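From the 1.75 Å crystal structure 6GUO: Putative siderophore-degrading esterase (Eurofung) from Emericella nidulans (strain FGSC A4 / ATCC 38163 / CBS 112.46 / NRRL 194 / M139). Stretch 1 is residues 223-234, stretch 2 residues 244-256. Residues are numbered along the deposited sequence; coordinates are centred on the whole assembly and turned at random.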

# COMPACT_ATOMS: atom_id res chain seq x y z
N SER A 223 14.62 6.76 0.69
CA SER A 223 13.52 7.40 -0.02
C SER A 223 12.93 8.56 0.76
O SER A 223 13.11 8.67 1.97
CB SER A 223 12.43 6.38 -0.37
OG SER A 223 11.75 5.93 0.78
N PHE A 224 12.23 9.43 0.03
CA PHE A 224 11.52 10.54 0.64
C PHE A 224 10.48 11.06 -0.34
O PHE A 224 10.56 10.79 -1.54
CB PHE A 224 12.48 11.67 1.06
CG PHE A 224 13.28 12.26 -0.07
CD1 PHE A 224 12.82 13.38 -0.76
CD2 PHE A 224 14.49 11.69 -0.45
CE1 PHE A 224 13.56 13.93 -1.81
CE2 PHE A 224 15.23 12.24 -1.49
CZ PHE A 224 14.77 13.35 -2.17
N GLY A 225 9.48 11.76 0.17
CA GLY A 225 8.50 12.44 -0.67
C GLY A 225 8.99 13.84 -1.00
O GLY A 225 9.56 14.51 -0.14
N SER A 226 8.75 14.30 -2.23
CA SER A 226 9.25 15.62 -2.67
C SER A 226 8.72 16.78 -1.82
O SER A 226 9.41 17.77 -1.62
CB SER A 226 8.94 15.87 -4.15
OG SER A 226 7.56 16.12 -4.36
N ARG A 227 7.50 16.63 -1.30
CA ARG A 227 6.87 17.67 -0.50
C ARG A 227 7.34 17.74 0.95
O ARG A 227 6.99 18.68 1.66
CB ARG A 227 5.35 17.51 -0.51
CG ARG A 227 4.75 17.67 -1.89
CD ARG A 227 3.24 17.56 -1.82
NE ARG A 227 2.61 17.99 -3.07
CZ ARG A 227 1.30 18.00 -3.29
NH1 ARG A 227 0.45 17.59 -2.35
NH2 ARG A 227 0.83 18.42 -4.46
N GLU A 228 8.14 16.77 1.40
CA GLU A 228 8.56 16.74 2.80
C GLU A 228 9.35 17.99 3.20
O GLU A 228 9.05 18.62 4.22
CB GLU A 228 9.34 15.46 3.11
CG GLU A 228 8.45 14.22 3.04
CD GLU A 228 9.08 13.01 3.67
OE1 GLU A 228 9.28 13.02 4.90
OE2 GLU A 228 9.37 12.04 2.93
N GLN A 229 10.33 18.38 2.39
CA GLN A 229 11.05 19.65 2.59
C GLN A 229 10.34 20.85 1.97
O GLN A 229 10.57 21.99 2.39
CB GLN A 229 12.47 19.54 2.04
CG GLN A 229 13.40 20.67 2.46
CD GLN A 229 14.84 20.44 2.04
OE1 GLN A 229 15.33 19.31 2.06
NE2 GLN A 229 15.53 21.51 1.67
N TYR A 230 9.49 20.61 0.97
CA TYR A 230 8.80 21.67 0.23
C TYR A 230 7.28 21.48 0.29
O TYR A 230 6.66 21.09 -0.71
CB TYR A 230 9.31 21.68 -1.21
CG TYR A 230 10.80 21.91 -1.30
CD1 TYR A 230 11.33 23.20 -1.18
CD2 TYR A 230 11.68 20.84 -1.46
CE1 TYR A 230 12.71 23.41 -1.24
CE2 TYR A 230 13.05 21.04 -1.53
CZ TYR A 230 13.56 22.33 -1.41
OH TYR A 230 14.92 22.53 -1.48
N PRO A 231 6.68 21.76 1.46
CA PRO A 231 5.25 21.49 1.62
C PRO A 231 4.35 22.35 0.73
O PRO A 231 4.72 23.47 0.36
CB PRO A 231 4.99 21.76 3.11
CG PRO A 231 6.15 22.53 3.59
CD PRO A 231 7.31 22.17 2.72
N VAL A 232 3.19 21.79 0.40
CA VAL A 232 2.19 22.43 -0.44
C VAL A 232 0.94 22.59 0.40
O VAL A 232 0.49 21.64 1.05
CB VAL A 232 1.89 21.57 -1.69
CG1 VAL A 232 0.74 22.15 -2.50
CG2 VAL A 232 3.14 21.44 -2.54
N ARG A 233 0.36 23.79 0.38
CA ARG A 233 -0.81 24.07 1.19
C ARG A 233 -1.99 23.23 0.72
O ARG A 233 -2.29 23.18 -0.47
CB ARG A 233 -1.18 25.55 1.14
CG ARG A 233 -2.28 25.90 2.12
CD ARG A 233 -2.33 27.38 2.38
NE ARG A 233 -3.39 27.71 3.33
CZ ARG A 233 -3.79 28.94 3.63
NH1 ARG A 233 -3.23 30.01 3.05
NH2 ARG A 233 -4.77 29.11 4.52
N GLN A 234 -2.64 22.55 1.67
CA GLN A 234 -3.79 21.71 1.34
C GLN A 234 -5.02 22.58 1.19
O GLN A 234 -5.06 23.73 1.66
CB GLN A 234 -3.98 20.62 2.40
CG GLN A 234 -2.80 19.67 2.51
CD GLN A 234 -2.35 19.09 1.17
OE1 GLN A 234 -3.15 18.48 0.44
NE2 GLN A 234 -1.08 19.30 0.82
N ARG A 244 3.35 26.53 10.12
CA ARG A 244 3.94 25.55 11.04
C ARG A 244 4.60 24.39 10.29
O ARG A 244 5.71 23.98 10.63
CB ARG A 244 2.89 24.97 12.00
CG ARG A 244 2.49 25.89 13.14
CD ARG A 244 1.17 25.44 13.76
NE ARG A 244 1.07 25.75 15.19
CZ ARG A 244 0.93 26.97 15.71
NH1 ARG A 244 0.87 28.06 14.94
NH2 ARG A 244 0.84 27.11 17.03
N ARG A 245 3.91 23.87 9.27
CA ARG A 245 4.46 22.80 8.43
C ARG A 245 5.69 23.26 7.65
O ARG A 245 6.65 22.51 7.52
CB ARG A 245 3.39 22.20 7.50
CG ARG A 245 2.25 21.52 8.24
CD ARG A 245 1.49 20.51 7.39
NE ARG A 245 0.89 21.10 6.19
CZ ARG A 245 1.25 20.86 4.92
NH1 ARG A 245 2.25 20.04 4.62
NH2 ARG A 245 0.59 21.47 3.94
N GLN A 246 5.66 24.50 7.15
CA GLN A 246 6.84 25.09 6.49
C GLN A 246 8.04 25.19 7.43
O GLN A 246 9.16 24.88 7.02
CB GLN A 246 6.53 26.48 5.94
CG GLN A 246 5.63 26.48 4.73
CD GLN A 246 5.45 27.87 4.16
OE1 GLN A 246 5.01 28.78 4.85
NE2 GLN A 246 5.79 28.03 2.88
N ARG A 247 7.79 25.62 8.67
CA ARG A 247 8.84 25.72 9.68
C ARG A 247 9.49 24.37 9.94
O ARG A 247 10.71 24.24 9.85
CB ARG A 247 8.28 26.30 10.99
CG ARG A 247 9.32 26.48 12.09
CD ARG A 247 8.70 27.01 13.37
NE ARG A 247 9.70 27.16 14.42
CZ ARG A 247 9.52 27.78 15.59
NH1 ARG A 247 8.34 28.34 15.90
NH2 ARG A 247 10.52 27.85 16.46
N ALA A 248 8.66 23.38 10.27
CA ALA A 248 9.13 22.01 10.52
C ALA A 248 9.88 21.43 9.32
O ALA A 248 10.94 20.82 9.49
CB ALA A 248 7.96 21.11 10.90
N ALA A 249 9.34 21.64 8.12
CA ALA A 249 9.96 21.16 6.87
C ALA A 249 11.37 21.72 6.64
O ALA A 249 12.27 20.98 6.24
CB ALA A 249 9.07 21.49 5.69
N GLU A 250 11.55 23.02 6.87
CA GLU A 250 12.85 23.66 6.66
C GLU A 250 13.88 23.18 7.69
O GLU A 250 15.04 22.97 7.34
CB GLU A 250 12.73 25.19 6.68
CG GLU A 250 13.99 25.93 6.24
CD GLU A 250 14.98 26.24 7.36
OE1 GLU A 250 14.61 26.20 8.56
OE2 GLU A 250 16.15 26.54 7.04
N GLN A 251 13.46 22.99 8.94
CA GLN A 251 14.36 22.48 10.00
C GLN A 251 14.77 21.03 9.76
O GLN A 251 15.94 20.67 9.97
CB GLN A 251 13.70 22.61 11.37
CG GLN A 251 13.53 24.04 11.84
CD GLN A 251 12.92 24.15 13.22
OE1 GLN A 251 12.57 23.15 13.85
NE2 GLN A 251 12.79 25.38 13.71
N ARG A 252 13.81 20.21 9.35
CA ARG A 252 14.04 18.77 9.18
C ARG A 252 14.78 18.42 7.91
O ARG A 252 15.47 17.40 7.86
CB ARG A 252 12.73 18.02 9.29
CG ARG A 252 12.17 18.11 10.70
CD ARG A 252 10.86 17.39 10.86
NE ARG A 252 10.32 17.63 12.21
CZ ARG A 252 9.39 16.89 12.80
NH1 ARG A 252 8.84 15.84 12.20
NH2 ARG A 252 9.00 17.22 14.03
N ARG A 253 14.63 19.25 6.87
CA ARG A 253 15.50 19.19 5.71
C ARG A 253 15.56 17.78 5.11
O ARG A 253 16.63 17.27 4.77
CB ARG A 253 16.90 19.68 6.12
CG ARG A 253 17.81 20.08 4.98
CD ARG A 253 19.01 20.84 5.50
NE ARG A 253 19.88 21.22 4.39
CZ ARG A 253 20.84 20.45 3.86
NH1 ARG A 253 21.55 20.93 2.84
NH2 ARG A 253 21.10 19.23 4.33
N MET A 254 14.39 17.15 4.99
CA MET A 254 14.31 15.73 4.63
C MET A 254 14.98 15.41 3.29
O MET A 254 15.81 14.50 3.21
CB MET A 254 12.85 15.27 4.61
CG MET A 254 12.64 13.79 4.30
SD MET A 254 13.42 12.68 5.48
CE MET A 254 12.49 13.01 6.97
N ASN A 255 14.62 16.18 2.26
CA ASN A 255 15.05 15.92 0.88
C ASN A 255 16.57 16.06 0.74
O ASN A 255 17.23 15.16 0.22
CB ASN A 255 14.38 16.87 -0.12
CG ASN A 255 12.85 16.81 -0.09
OD1 ASN A 255 12.23 16.52 0.93
ND2 ASN A 255 12.24 17.13 -1.23
N ASP A 256 17.11 17.18 1.20
CA ASP A 256 18.55 17.44 1.11
C ASP A 256 19.38 16.52 2.01
O ASP A 256 20.45 16.06 1.59
CB ASP A 256 18.88 18.91 1.38
CG ASP A 256 18.40 19.85 0.27
OD1 ASP A 256 18.23 19.42 -0.89
OD2 ASP A 256 18.18 21.05 0.57
O HOH W 1 11.78 18.37 5.67
O HOH W 2 16.23 20.37 -2.44

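Stretch 1 leaves a strand at G225, passes through a type I turn from G225 to E228 and continues as an irregular segment along one helix and the start of the next. The backbones come closest at Q229 and A249, whose CA atoms lie 4.7 Å apart, a spacing that the small alanine side chain permits: A249 CB sits 3.2 Å from E228 O and 3.5 Å from P231 CD.

R253, with positive phi (53°), ends the first helix and occupies the N-cap position of the second. At this break, Q229 extends its side chain (chi1 and chi2 both t), carrying its amide to D256. The result is a two-point pairing: D256 N donates to Q229 OE1 (2.9 Å, 168°), while Q229 NE2 donates to D256 OD2 (2.9 Å, 169°). Both angles are nearly linear, and D256 engages through backbone and carboxylate alike.

N255, chi1 m, presents its amide to the turn. Its ND2 donates to S226 O (2.9 Å, 159°), and its OD1 accepts from Q229 N (3.0 Å, 140°), so one side chain serves a backbone acceptor and a backbone donor. N255 CA also lies over a face of the F224 ring, 3.9 Å from the centroid and 19° off the normal. F224, chi1 p, adds an apolar contact from CB to M254 CG (3.9 Å).

E228 (m, t) folds back within its own stretch, where OE2 accepts from G225 N at 2.8 Å and 174°. Water 1 links the backbones, donating to E228 O (3.1 Å) and A249 O (2.7 Å) and accepting from M254 N (3.0 Å).

Farther along, R245 bends at chi3 (m), and its NH2 donates to V232 O (2.9 Å, 147°), which approaches near the guanidinium plane, as expected for an N-H donor.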